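Local atomic coordinates of E3 SUMO-protein ligase SIZ2 (Saccharomyces cerevisiae, PDB entry 6U75), a protein that acts as a SUMO E3 ligase of the PIAS family, may mediate SUMO attachment to septins and may be involved in chromosome maintenance. Residues N18-Q23 with D127-I132; S56-P61 with A71-Y76; G147-R152 with I233-L238. One frame throughout, in Å; residues are numbered along the deposited sequence.

Contact 1: residues N18-Q23 with D127-I132; sequences NKKLKQ and DKEYSI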
ATOM      1  N   ASN A  18       7.464  17.019 -15.174  1.00 40.62           N
ATOM      2  CA  ASN A  18       6.624  16.052 -15.862  1.00 32.62           C
ATOM      3  C   ASN A  18       7.330  15.563 -17.119  1.00 42.87           C
ATOM      4  O   ASN A  18       8.202  16.238 -17.670  1.00 44.20           O
ATOM      5  CB  ASN A  18       5.272  16.668 -16.228  1.00 42.73           C
ATOM      6  CG  ASN A  18       4.577  17.294 -15.040  1.00 56.69           C
ATOM      7  OD1 ASN A  18       3.811  16.636 -14.337  1.00 71.25           O
ATOM      8  ND2 ASN A  18       4.843  18.576 -14.804  1.00 53.34           N
ATOM      9  N   LYS A  19       6.947  14.371 -17.572  1.00 39.46           N
ATOM     10  CA  LYS A  19       7.524  13.859 -18.807  1.00 32.90           C
ATOM     11  C   LYS A  19       6.652  12.746 -19.366  1.00 33.09           C
ATOM     12  O   LYS A  19       6.136  11.914 -18.620  1.00 28.73           O
ATOM     13  CB  LYS A  19       8.954  13.347 -18.583  1.00 40.24           C
ATOM     14  CG  LYS A  19       9.764  13.182 -19.865  1.00 48.01           C
ATOM     15  CD  LYS A  19      10.073  14.529 -20.512  1.00 49.62           C
ATOM     16  CE  LYS A  19      10.790  14.369 -21.844  1.00 58.46           C
ATOM     17  NZ  LYS A  19      12.270  14.321 -21.692  1.00 65.32           N
ATOM     18  N   LYS A  20       6.493  12.740 -20.684  1.00 40.67           N
ATOM     19  CA  LYS A  20       5.822  11.656 -21.384  1.00 30.13           C
ATOM     20  C   LYS A  20       6.869  10.720 -21.972  1.00 30.01           C
ATOM     21  O   LYS A  20       7.801  11.170 -22.649  1.00 30.38           O
ATOM     22  CB  LYS A  20       4.909  12.192 -22.487  1.00 43.21           C
ATOM     23  CG  LYS A  20       3.586  12.761 -21.993  1.00 41.55           C
ATOM     24  CD  LYS A  20       2.743  11.704 -21.294  1.00 38.41           C
ATOM     25  CE  LYS A  20       1.257  11.990 -21.437  1.00 46.68           C
ATOM     26  NZ  LYS A  20       0.779  11.747 -22.829  1.00 60.14           N
ATOM     27  N   LEU A  21       6.724   9.430 -21.697  1.00 26.86           N
ATOM     28  CA  LEU A  21       7.582   8.395 -22.253  1.00 32.50           C
ATOM     29  C   LEU A  21       6.824   7.692 -23.371  1.00 26.00           C
ATOM     30  O   LEU A  21       5.770   7.093 -23.128  1.00 34.08           O
ATOM     31  CB  LEU A  21       8.001   7.394 -21.177  1.00 32.04           C
ATOM     32  CG  LEU A  21       9.407   7.552 -20.603  1.00 37.65           C
ATOM     33  CD1 LEU A  21       9.636   6.534 -19.500  1.00 31.46           C
ATOM     34  CD2 LEU A  21      10.451   7.401 -21.697  1.00 56.00           C
ATOM     35  N   LYS A  22       7.356   7.773 -24.585  1.00 35.18           N
ATOM     36  CA  LYS A  22       6.711   7.195 -25.752  1.00 39.46           C
ATOM     37  C   LYS A  22       7.238   5.789 -26.019  1.00 32.12           C
ATOM     38  O   LYS A  22       8.297   5.389 -25.528  1.00 38.75           O
ATOM     39  CB  LYS A  22       6.930   8.081 -26.979  1.00 35.48           C
ATOM     40  CG  LYS A  22       8.384   8.285 -27.366  1.00 25.59           C
ATOM     41  CD  LYS A  22       8.491   9.137 -28.620  1.00 37.50           C
ATOM     42  CE  LYS A  22       9.931   9.311 -29.070  1.00 51.63           C
ATOM     43  NZ  LYS A  22      10.020  10.079 -30.345  1.00 64.45           N
ATOM     44  N   GLN A  23       6.476   5.038 -26.812  1.00 38.22           N
ATOM     45  CA  GLN A  23       6.855   3.669 -27.133  1.00 26.49           C
ATOM     46  C   GLN A  23       8.201   3.635 -27.842  1.00 25.56           C
ATOM     47  O   GLN A  23       8.520   4.508 -28.653  1.00 25.53           O
ATOM     48  CB  GLN A  23       5.788   3.012 -28.009  1.00 26.55           C
ATOM     49  CG  GLN A  23       4.606   2.458 -27.234  1.00 32.97           C
ATOM     50  CD  GLN A  23       3.610   1.739 -28.121  1.00 27.21           C
ATOM     51  OE1 GLN A  23       2.427   2.077 -28.144  1.00 49.82           O
ATOM     52  NE2 GLN A  23       4.082   0.737 -28.852  1.00 30.69           N
ATOM     53  N   ASP A 127       6.615  -0.672 -24.305  1.00 39.18           N
ATOM     54  CA  ASP A 127       5.440  -1.148 -25.024  1.00 40.19           C
ATOM     55  C   ASP A 127       4.257  -0.199 -24.912  1.00 40.14           C
ATOM     56  O   ASP A 127       3.397  -0.185 -25.800  1.00 38.71           O
ATOM     57  CB  ASP A 127       5.027  -2.526 -24.501  1.00 38.37           C
ATOM     58  CG  ASP A 127       6.121  -3.562 -24.659  1.00 68.11           C
ATOM     59  OD1 ASP A 127       7.252  -3.182 -25.033  1.00 76.23           O
ATOM     60  OD2 ASP A 127       5.850  -4.756 -24.413  1.00 64.38           O
ATOM     61  N   LYS A 128       4.194   0.593 -23.844  1.00 44.35           N
ATOM     62  CA  LYS A 128       3.094   1.515 -23.609  1.00 43.73           C
ATOM     63  C   LYS A 128       3.648   2.863 -23.172  1.00 30.70           C
ATOM     64  O   LYS A 128       4.745   2.949 -22.613  1.00 30.42           O
ATOM     65  CB  LYS A 128       2.130   0.974 -22.544  1.00 33.17           C
ATOM     66  CG  LYS A 128       1.246  -0.166 -23.034  1.00 49.64           C
ATOM     67  CD  LYS A 128       0.498  -0.841 -21.890  1.00 55.41           C
ATOM     68  CE  LYS A 128      -0.493   0.099 -21.220  1.00 52.74           C
ATOM     69  NZ  LYS A 128      -1.229  -0.572 -20.112  1.00 69.45           N
ATOM     70  N   GLU A 129       2.883   3.916 -23.435  1.00 32.94           N
ATOM     71  CA  GLU A 129       3.296   5.256 -23.051  1.00 33.73           C
ATOM     72  C   GLU A 129       3.104   5.461 -21.553  1.00 28.99           C
ATOM     73  O   GLU A 129       2.170   4.929 -20.948  1.00 35.35           O
ATOM     74  CB  GLU A 129       2.506   6.307 -23.831  1.00 34.19           C
ATOM     75  CG  GLU A 129       2.713   6.237 -25.334  1.00 51.57           C
ATOM     76  CD  GLU A 129       1.919   7.289 -26.084  1.00 53.37           C
ATOM     77  OE1 GLU A 129       1.486   7.010 -27.221  1.00 50.08           O
ATOM     78  OE2 GLU A 129       1.724   8.392 -25.531  1.00 71.98           O
ATOM     79  N   TYR A 130       4.006   6.237 -20.957  1.00 26.23           N
ATOM     80  CA  TYR A 130       3.995   6.473 -19.521  1.00 31.85           C
ATOM     81  C   TYR A 130       3.995   7.967 -19.228  1.00 31.02           C
ATOM     82  O   TYR A 130       4.503   8.772 -20.010  1.00 32.26           O
ATOM     83  CB  TYR A 130       5.206   5.819 -18.834  1.00 36.13           C
ATOM     84  CG  TYR A 130       5.183   4.306 -18.845  1.00 34.47           C
ATOM     85  CD1 TYR A 130       5.752   3.590 -19.889  1.00 29.85           C
ATOM     86  CD2 TYR A 130       4.598   3.594 -17.808  1.00 30.69           C
ATOM     87  CE1 TYR A 130       5.733   2.209 -19.903  1.00 30.23           C
ATOM     88  CE2 TYR A 130       4.576   2.213 -17.812  1.00 34.38           C
ATOM     89  CZ  TYR A 130       5.144   1.525 -18.861  1.00 37.85           C
ATOM     90  OH  TYR A 130       5.124   0.150 -18.870  1.00 32.07           O
ATOM     91  N   SER A 131       3.406   8.323 -18.091  1.00 29.34           N
ATOM     92  CA  SER A 131       3.457   9.672 -17.546  1.00 30.00           C
ATOM     93  C   SER A 131       4.329   9.657 -16.298  1.00 39.20           C
ATOM     94  O   SER A 131       4.125   8.825 -15.404  1.00 40.90           O
ATOM     95  CB  SER A 131       2.058  10.188 -17.206  1.00 41.86           C
ATOM     96  OG  SER A 131       1.277  10.369 -18.373  1.00 54.49           O
ATOM     97  N   ILE A 132       5.291  10.574 -16.246  1.00 26.07           N
ATOM     98  CA  ILE A 132       6.231  10.709 -15.142  1.00 32.69           C
ATOM     99  C   ILE A 132       5.958  12.040 -14.459  1.00 34.83           C
ATOM    100  O   ILE A 132       5.931  13.087 -15.119  1.00 35.72           O
ATOM    101  CB  ILE A 132       7.687  10.639 -15.637  1.00 41.76           C
ATOM    102  CG1 ILE A 132       7.964   9.298 -16.323  1.00 47.53           C
ATOM    103  CG2 ILE A 132       8.656  10.873 -14.488  1.00 43.13           C
ATOM    104  CD1 ILE A 132       7.960   8.105 -15.388  1.00 40.67           C
TER
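Four backbone hydrogen bonds join the strand parts of N18-Q23 and D127-I132 in an antiparallel pair. K19 and I132 form one hydrogen-bonded pair. K19 N donates to I132 O over 2.9 Å, on a carbonyl lone pair, and I132 N returns a bond to K19 O. L21 and Y130 form the next. The bond from L21 N to Y130 O is nearly straight (174° at the hydrogen, 2.9 Å), and Y130 N uses a lone pair of L21 O. K20 and S131 make the non-hydrogen-bonded pair between them; by strand alternation their side chains lie on the other face. There the bent chain of K20 brings CE within 3.5 Å of S131 OG. S131 OG is hydrogen-bonded to E65. On the opposite face, L21 CB meets Y130 CB at 4.0 Å, and K19 CB lies 4.2 Å from I132 CB. Beyond the ladder, CG and CD of Q23 rest against the carbonyl oxygen of D127. This pairing belongs to a sheet of the PINIT domain. L21 and I132 pack on T30 and M32 of strand 28-34, respectively. Backbone bonds between E129 and S59 and between S131 and G57 place strand 130-139 between strands 12-21 and 50-58.

Contact 2: residues S56-P61 with A71-Y76; sequences SGFSIP and AIDFPY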
ATOM      1  N   SER A  56       5.113   7.217 -11.652  1.00 34.16           N
ATOM      2  CA  SER A  56       4.996   6.793 -13.037  1.00 26.53           C
ATOM      3  C   SER A  56       3.678   6.057 -13.206  1.00 25.76           C
ATOM      4  O   SER A  56       3.313   5.230 -12.366  1.00 26.61           O
ATOM      5  CB  SER A  56       6.162   5.888 -13.453  1.00 28.74           C
ATOM      6  OG  SER A  56       6.006   5.423 -14.783  1.00 23.86           O
ATOM      7  N   GLY A  57       2.964   6.364 -14.287  1.00 31.48           N
ATOM      8  CA  GLY A  57       1.683   5.737 -14.538  1.00 32.75           C
ATOM      9  C   GLY A  57       1.469   5.490 -16.017  1.00 28.76           C
ATOM     10  O   GLY A  57       2.119   6.093 -16.869  1.00 29.63           O
ATOM     11  N   PHE A  58       0.545   4.578 -16.309  1.00 34.22           N
ATOM     12  CA  PHE A  58       0.162   4.333 -17.693  1.00 29.40           C
ATOM     13  C   PHE A  58      -0.517   5.570 -18.266  1.00 38.45           C
ATOM     14  O   PHE A  58      -1.437   6.125 -17.657  1.00 40.63           O
ATOM     15  CB  PHE A  58      -0.771   3.125 -17.790  1.00 26.71           C
ATOM     16  CG  PHE A  58      -0.071   1.798 -17.671  1.00 44.52           C
ATOM     17  CD1 PHE A  58       1.101   1.545 -18.369  1.00 46.53           C
ATOM     18  CD2 PHE A  58      -0.590   0.801 -16.863  1.00 44.81           C
ATOM     19  CE1 PHE A  58       1.740   0.326 -18.260  1.00 42.23           C
ATOM     20  CE2 PHE A  58       0.045  -0.420 -16.750  1.00 57.31           C
ATOM     21  CZ  PHE A  58       1.212  -0.659 -17.449  1.00 54.35           C
ATOM     22  N   SER A  59      -0.058   6.001 -19.437  1.00 30.22           N
ATOM     23  CA  SER A  59      -0.582   7.192 -20.105  1.00 35.81           C
ATOM     24  C   SER A  59      -1.570   6.730 -21.170  1.00 44.29           C
ATOM     25  O   SER A  59      -1.198   6.441 -22.308  1.00 41.68           O
ATOM     26  CB  SER A  59       0.551   8.017 -20.705  1.00 37.51           C
ATOM     27  OG  SER A  59       0.045   9.105 -21.458  1.00 48.02           O
ATOM     28  N   ILE A  60      -2.841   6.659 -20.791  1.00 44.24           N
ATOM     29  CA  ILE A  60      -3.895   6.247 -21.716  1.00 46.09           C
ATOM     30  C   ILE A  60      -4.048   7.344 -22.765  1.00 44.89           C
ATOM     31  O   ILE A  60      -4.361   8.490 -22.414  1.00 47.00           O
ATOM     32  CB  ILE A  60      -5.217   5.981 -20.979  1.00 46.56           C
ATOM     33  CG1 ILE A  60      -5.005   4.926 -19.889  1.00 49.26           C
ATOM     34  CG2 ILE A  60      -6.292   5.530 -21.965  1.00 45.81           C
ATOM     35  CD1 ILE A  60      -6.257   4.566 -19.121  1.00 59.04           C
ATOM     36  N   PRO A  61      -3.836   7.055 -24.044  1.00 56.18           N
ATOM     37  CA  PRO A  61      -3.917   8.100 -25.066  1.00 62.77           C
ATOM     38  C   PRO A  61      -5.349   8.320 -25.541  1.00 52.96           C
ATOM     39  O   PRO A  61      -6.275   7.589 -25.186  1.00 51.12           O
ATOM     40  CB  PRO A  61      -3.044   7.539 -26.193  1.00 48.68           C
ATOM     41  CG  PRO A  61      -3.242   6.068 -26.094  1.00 40.86           C
ATOM     42  CD  PRO A  61      -3.460   5.755 -24.629  1.00 41.22           C
ATOM     43  N   ALA A  71      -2.794   4.962 -11.869  1.00 51.83           N
ATOM     44  CA  ALA A  71      -2.232   3.965 -10.968  1.00 61.37           C
ATOM     45  C   ALA A  71      -0.731   3.853 -11.198  1.00 48.17           C
ATOM     46  O   ALA A  71      -0.249   3.972 -12.329  1.00 49.12           O
ATOM     47  CB  ALA A  71      -2.907   2.610 -11.183  1.00 45.76           C
ATOM     48  N   ILE A  72       0.015   3.623 -10.120  1.00 31.40           N
ATOM     49  CA  ILE A  72       1.473   3.644 -10.198  1.00 38.44           C
ATOM     50  C   ILE A  72       1.930   2.469 -11.057  1.00 40.41           C
ATOM     51  O   ILE A  72       1.763   1.306 -10.680  1.00 50.59           O
ATOM     52  CB  ILE A  72       2.117   3.604  -8.809  1.00 31.59           C
ATOM     53  CG1 ILE A  72       1.841   4.920  -8.078  1.00 46.72           C
ATOM     54  CG2 ILE A  72       3.620   3.346  -8.930  1.00 44.54           C
ATOM     55  CD1 ILE A  72       2.446   5.009  -6.694  1.00 43.72           C
ATOM     56  N   ASP A  73       2.516   2.773 -12.213  1.00 34.69           N
ATOM     57  CA  ASP A  73       3.060   1.759 -13.110  1.00 31.71           C
ATOM     58  C   ASP A  73       4.346   2.300 -13.715  1.00 31.03           C
ATOM     59  O   ASP A  73       4.315   3.260 -14.493  1.00 33.23           O
ATOM     60  CB  ASP A  73       2.058   1.385 -14.201  1.00 46.44           C
ATOM     61  CG  ASP A  73       1.032   0.376 -13.728  1.00 46.97           C
ATOM     62  OD1 ASP A  73       1.437  -0.684 -13.209  1.00 52.11           O
ATOM     63  OD2 ASP A  73      -0.180   0.644 -13.870  1.00 49.46           O
ATOM     64  N   PHE A  74       5.469   1.698 -13.348  1.00 32.83           N
ATOM     65  CA  PHE A  74       6.750   2.000 -13.964  1.00 30.50           C
ATOM     66  C   PHE A  74       7.016   1.039 -15.119  1.00 39.98           C
ATOM     67  O   PHE A  74       6.538  -0.101 -15.109  1.00 56.01           O
ATOM     68  CB  PHE A  74       7.878   1.881 -12.944  1.00 26.21           C
ATOM     69  CG  PHE A  74       8.076   3.108 -12.102  1.00 25.65           C
ATOM     70  CD1 PHE A  74       7.336   3.303 -10.950  1.00 39.91           C
ATOM     71  CD2 PHE A  74       9.016   4.060 -12.457  1.00 31.68           C
ATOM     72  CE1 PHE A  74       7.524   4.430 -10.173  1.00 43.85           C
ATOM     73  CE2 PHE A  74       9.208   5.188 -11.684  1.00 27.41           C
ATOM     74  CZ  PHE A  74       8.462   5.372 -10.540  1.00 25.66           C
ATOM     75  N   PRO A  75       7.771   1.461 -16.131  1.00 37.79           N
ATOM     76  CA  PRO A  75       8.176   0.516 -17.180  1.00 39.26           C
ATOM     77  C   PRO A  75       9.161  -0.501 -16.624  1.00 37.97           C
ATOM     78  O   PRO A  75      10.160  -0.137 -16.003  1.00 41.69           O
ATOM     79  CB  PRO A  75       8.823   1.412 -18.240  1.00 44.42           C
ATOM     80  CG  PRO A  75       9.274   2.619 -17.491  1.00 37.26           C
ATOM     81  CD  PRO A  75       8.284   2.819 -16.381  1.00 34.58           C
ATOM     82  N   TYR A  76       8.866  -1.783 -16.837  1.00 50.74           N
ATOM     83  CA  TYR A  76       9.756  -2.840 -16.386  1.00 37.72           C
ATOM     84  C   TYR A  76      10.399  -3.523 -17.581  1.00 45.42           C
ATOM     85  O   TYR A  76       9.681  -3.962 -18.490  1.00 52.29           O
ATOM     86  CB  TYR A  76       9.006  -3.878 -15.544  1.00 40.74           C
ATOM     87  CG  TYR A  76       9.912  -4.974 -15.029  1.00 58.41           C
ATOM     88  CD1 TYR A  76      10.703  -4.773 -13.905  1.00 59.03           C
ATOM     89  CD2 TYR A  76       9.991  -6.201 -15.675  1.00 54.12           C
ATOM     90  CE1 TYR A  76      11.539  -5.767 -13.433  1.00 65.08           C
ATOM     91  CE2 TYR A  76      10.824  -7.202 -15.210  1.00 50.56           C
ATOM     92  CZ  TYR A  76      11.596  -6.980 -14.090  1.00 67.69           C
ATOM     93  OH  TYR A  76      12.428  -7.970 -13.622  1.00 81.82           O
TER
HETATM   94  O   HOH W   1      -1.537   3.269 -14.433  1.00 30.78           O
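S56 has OG anti to its backbone N (chi1 177°), which turns the hydroxyl onto the loop at D73. F58 and D73 both carry CG anti to the carbonyl carbon (chi1 -77° and -82°), and this brings ring and carboxylate together. S56 grips D73 twice. D73 N donates to S56 O over 2.6 Å, and S56 OG donates to D73 O over 2.8 Å. In both bonds the donor sits above the carbonyl plane. S56 CB also lies over the centre of the F74 ring, 3.4 Å from the centroid of F74, a CH-pi contact. A second CH-pi contact involves D73: its CB stands over the face of the F58 ring, 3.8 Å from the centroid of F58. The carboxylate of D73 crosses that ring obliquely, with OD2 above the ring plane toward the CD2-CE2 side, on the same side as CB. One water ties the two segments together. It accepts from F58 N and donates to A71 O. It also donates to D73 OD2, with 3.0 Å between the water oxygen and OD2. The other oxygen, D73 OD1, takes a hydrogen bond from G99 N and a salt bridge from K92. The contact fixes the loop after strand 50-58 of the PINIT domain against S56 and G57 of that strand, which also pairs with strand 130-139. D73 is thus held by backbone, side chain and water. K92, G99 and the water would probably stabilise the charged form of this buried carboxylate.

Contact 3: residues G147-R152 with I233-L238; sequences GKILKR and IKFDQL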
ATOM      1  N   GLY A 147      -2.699   3.095  14.214  1.00 35.93           N
ATOM      2  CA  GLY A 147      -3.366   3.945  15.186  1.00 27.47           C
ATOM      3  C   GLY A 147      -4.690   4.467  14.667  1.00 32.44           C
ATOM      4  O   GLY A 147      -5.688   4.501  15.392  1.00 37.77           O
ATOM      5  N   LYS A 148      -4.717   4.881  13.399  1.00 39.53           N
ATOM      6  CA  LYS A 148      -5.973   5.306  12.787  1.00 33.73           C
ATOM      7  C   LYS A 148      -6.999   4.179  12.812  1.00 32.74           C
ATOM      8  O   LYS A 148      -8.166   4.391  13.161  1.00 35.49           O
ATOM      9  CB  LYS A 148      -5.736   5.774  11.351  1.00 29.32           C
ATOM     10  CG  LYS A 148      -5.082   7.140  11.236  1.00 44.11           C
ATOM     11  CD  LYS A 148      -5.028   7.626   9.792  1.00 54.06           C
ATOM     12  CE  LYS A 148      -6.418   7.900   9.230  1.00 66.37           C
ATOM     13  NZ  LYS A 148      -6.367   8.564   7.896  1.00 72.59           N
ATOM     14  N   ILE A 149      -6.577   2.970  12.440  1.00 38.02           N
ATOM     15  CA  ILE A 149      -7.498   1.834  12.401  1.00 33.31           C
ATOM     16  C   ILE A 149      -8.055   1.548  13.790  1.00 33.05           C
ATOM     17  O   ILE A 149      -9.248   1.262  13.951  1.00 39.18           O
ATOM     18  CB  ILE A 149      -6.796   0.596  11.813  1.00 29.41           C
ATOM     19  CG1 ILE A 149      -6.499   0.810  10.326  1.00 34.65           C
ATOM     20  CG2 ILE A 149      -7.650  -0.651  12.030  1.00 29.40           C
ATOM     21  CD1 ILE A 149      -5.621  -0.262   9.714  1.00 31.37           C
ATOM     22  N   LEU A 150      -7.203   1.617  14.812  1.00 34.34           N
ATOM     23  CA  LEU A 150      -7.641   1.306  16.168  1.00 34.12           C
ATOM     24  C   LEU A 150      -8.687   2.301  16.653  1.00 39.69           C
ATOM     25  O   LEU A 150      -9.616   1.930  17.380  1.00 46.23           O
ATOM     26  CB  LEU A 150      -6.438   1.292  17.112  1.00 30.91           C
ATOM     27  CG  LEU A 150      -5.432   0.164  16.878  1.00 25.37           C
ATOM     28  CD1 LEU A 150      -4.197   0.352  17.743  1.00 25.54           C
ATOM     29  CD2 LEU A 150      -6.074  -1.184  17.149  1.00 25.25           C
ATOM     30  N   LYS A 151      -8.554   3.568  16.262  1.00 38.06           N
ATOM     31  CA  LYS A 151      -9.498   4.591  16.695  1.00 41.62           C
ATOM     32  C   LYS A 151     -10.874   4.429  16.063  1.00 33.70           C
ATOM     33  O   LYS A 151     -11.816   5.102  16.493  1.00 41.38           O
ATOM     34  CB  LYS A 151      -8.931   5.979  16.383  1.00 42.30           C
ATOM     35  CG  LYS A 151      -7.792   6.393  17.311  1.00 52.31           C
ATOM     36  CD  LYS A 151      -7.066   7.637  16.821  1.00 56.27           C
ATOM     37  CE  LYS A 151      -6.114   8.181  17.881  1.00 57.96           C
ATOM     38  NZ  LYS A 151      -5.172   7.144  18.391  1.00 67.58           N
ATOM     39  N   ARG A 152     -11.017   3.554  15.075  1.00 38.77           N
ATOM     40  CA  ARG A 152     -12.295   3.333  14.424  1.00 37.05           C
ATOM     41  C   ARG A 152     -13.185   2.427  15.267  1.00 46.31           C
ATOM     42  O   ARG A 152     -12.706   1.726  16.163  1.00 46.66           O
ATOM     43  CB  ARG A 152     -12.083   2.704  13.053  1.00 37.39           C
ATOM     44  CG  ARG A 152     -11.280   3.559  12.104  1.00 38.16           C
ATOM     45  CD  ARG A 152     -10.974   2.808  10.828  1.00 27.37           C
ATOM     46  NE  ARG A 152     -10.174   3.612   9.910  1.00 42.67           N
ATOM     47  CZ  ARG A 152      -9.719   3.180   8.740  1.00 33.72           C
ATOM     48  NH1 ARG A 152      -9.980   1.944   8.336  1.00 30.92           N
ATOM     49  NH2 ARG A 152      -9.000   3.988   7.973  1.00 45.07           N
ATOM     50  N   ILE A 233      -9.782  -4.860  -1.226  1.00 49.00           N
ATOM     51  CA  ILE A 233     -10.264  -4.027  -0.137  1.00 50.12           C
ATOM     52  C   ILE A 233      -9.502  -2.707  -0.160  1.00 48.79           C
ATOM     53  O   ILE A 233      -8.558  -2.518  -0.928  1.00 44.46           O
ATOM     54  CB  ILE A 233     -10.125  -4.716   1.234  1.00 49.49           C
ATOM     55  CG1 ILE A 233      -8.676  -5.145   1.477  1.00 46.30           C
ATOM     56  CG2 ILE A 233     -11.054  -5.915   1.318  1.00 49.93           C
ATOM     57  CD1 ILE A 233      -8.439  -5.719   2.856  1.00 37.91           C
ATOM     58  N   LYS A 234      -9.934  -1.787   0.698  1.00 46.29           N
ATOM     59  CA  LYS A 234      -9.348  -0.460   0.785  1.00 45.71           C
ATOM     60  C   LYS A 234      -9.050  -0.137   2.242  1.00 38.12           C
ATOM     61  O   LYS A 234      -9.637  -0.711   3.163  1.00 32.00           O
ATOM     62  CB  LYS A 234     -10.276   0.597   0.172  1.00 51.82           C
ATOM     63  CG  LYS A 234     -10.478   0.420  -1.329  1.00 51.85           C
ATOM     64  CD  LYS A 234     -11.920   0.660  -1.753  1.00 59.14           C
ATOM     65  CE  LYS A 234     -12.259   2.140  -1.804  1.00 70.11           C
ATOM     66  NZ  LYS A 234     -13.685   2.363  -2.177  1.00 72.36           N
ATOM     67  N   PHE A 235      -8.118   0.799   2.436  1.00 35.46           N
ATOM     68  CA  PHE A 235      -7.630   1.098   3.778  1.00 33.32           C
ATOM     69  C   PHE A 235      -8.768   1.461   4.724  1.00 33.11           C
ATOM     70  O   PHE A 235      -8.784   1.025   5.881  1.00 41.08           O
ATOM     71  CB  PHE A 235      -6.606   2.230   3.716  1.00 31.90           C
ATOM     72  CG  PHE A 235      -6.137   2.695   5.063  1.00 28.97           C
ATOM     73  CD1 PHE A 235      -5.365   1.871   5.863  1.00 32.34           C
ATOM     74  CD2 PHE A 235      -6.464   3.956   5.527  1.00 26.85           C
ATOM     75  CE1 PHE A 235      -4.934   2.295   7.101  1.00 35.68           C
ATOM     76  CE2 PHE A 235      -6.033   4.385   6.765  1.00 39.28           C
ATOM     77  CZ  PHE A 235      -5.267   3.553   7.554  1.00 40.46           C
ATOM     78  N   ASP A 236      -9.729   2.256   4.254  1.00 44.88           N
ATOM     79  CA  ASP A 236     -10.800   2.729   5.123  1.00 39.08           C
ATOM     80  C   ASP A 236     -11.803   1.641   5.483  1.00 38.31           C
ATOM     81  O   ASP A 236     -12.670   1.881   6.330  1.00 43.63           O
ATOM     82  CB  ASP A 236     -11.524   3.902   4.462  1.00 51.96           C
ATOM     83  CG  ASP A 236     -10.631   5.116   4.294  1.00 72.46           C
ATOM     84  OD1 ASP A 236      -9.769   5.346   5.169  1.00 57.50           O
ATOM     85  OD2 ASP A 236     -10.787   5.838   3.287  1.00 96.12           O
ATOM     86  N   GLN A 237     -11.713   0.459   4.873  1.00 43.96           N
ATOM     87  CA  GLN A 237     -12.586  -0.651   5.234  1.00 39.87           C
ATOM     88  C   GLN A 237     -12.033  -1.492   6.375  1.00 41.79           C
ATOM     89  O   GLN A 237     -12.785  -2.273   6.969  1.00 37.74           O
ATOM     90  CB  GLN A 237     -12.825  -1.555   4.020  1.00 38.50           C
ATOM     91  CG  GLN A 237     -13.540  -0.872   2.868  1.00 49.99           C
ATOM     92  CD  GLN A 237     -13.706  -1.782   1.667  1.00 55.59           C
ATOM     93  OE1 GLN A 237     -13.564  -3.000   1.772  1.00 66.83           O
ATOM     94  NE2 GLN A 237     -14.004  -1.192   0.516  1.00 51.68           N
ATOM     95  N   LEU A 238     -10.748  -1.353   6.693  1.00 44.27           N
ATOM     96  CA  LEU A 238     -10.136  -2.163   7.738  1.00 43.71           C
ATOM     97  C   LEU A 238     -10.701  -1.788   9.101  1.00 36.94           C
ATOM     98  O   LEU A 238     -10.747  -0.608   9.462  1.00 46.58           O
ATOM     99  CB  LEU A 238      -8.620  -1.979   7.730  1.00 44.78           C
ATOM    100  CG  LEU A 238      -7.903  -2.358   6.433  1.00 38.73           C
ATOM    101  CD1 LEU A 238      -6.432  -1.984   6.505  1.00 36.09           C
ATOM    102  CD2 LEU A 238      -8.064  -3.840   6.146  1.00 37.41           C
TER
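R152 NH1 is gripped by two hydrogen bonds, one to F235 O and one to L238 O, each 2.9 Å long. F235 opens the 3-10 segment 235-237 of the predicted SP-RING zinc finger, and L238 comes directly after it. R152 reaches them from the segment carrying part of helix 142-150. The bond from NH1 to F235 O is nearly straight (173°). NH1 meets a lone pair of each carbonyl oxygen, and both oxygens lie close to the guanidinium plane. F235 O is shared, because L238 N also donates to it. The other terminal nitrogen, R152 NH2, makes a salt bridge of 3.2 Å to D236 OD1. R152 CZ lies over the F235 ring, 4.7 Å from the centroid of F235, a cation-pi contact with the two planes steeply inclined (67°). The extended chain from CG to NE carries the guanidinium to this site. An alanine here would probably loosen the join between helix and zinc finger, since both NH1 bonds, the salt bridge and the cation-pi contact go with the guanidinium. K148 CE approaches the edge of the F235 ring. L215 of helix 211-218 packs on both I149 and F235. Alongside, I149 CD1 touches F235 CE1 and L238 CD1, each at 3.7 Å.

Overall arrangement
Contacts 1 and 2 are neighbours in the PINIT domain, with centres 7 Å apart. Strands 50-58 and 130-139 lie side by side in one sheet, and contact 2 is nested in the chain loop that contact 1 closes. The rings of F58 and Y130 also meet, and K128 makes a cation-pi contact with F58. Contact 3 sits on the other side of the chain's centre, about 34 Å from contact 1 and 28 Å from contact 2 between centres. Strand 130-139 leads on to helix 142-150, which contact 3 joins to the zinc finger. Only contact 3 comes near the metal: the side chain of L238 is about 9 Å from the bound zinc ion. C203, H205, C226 and C229 hold that ion.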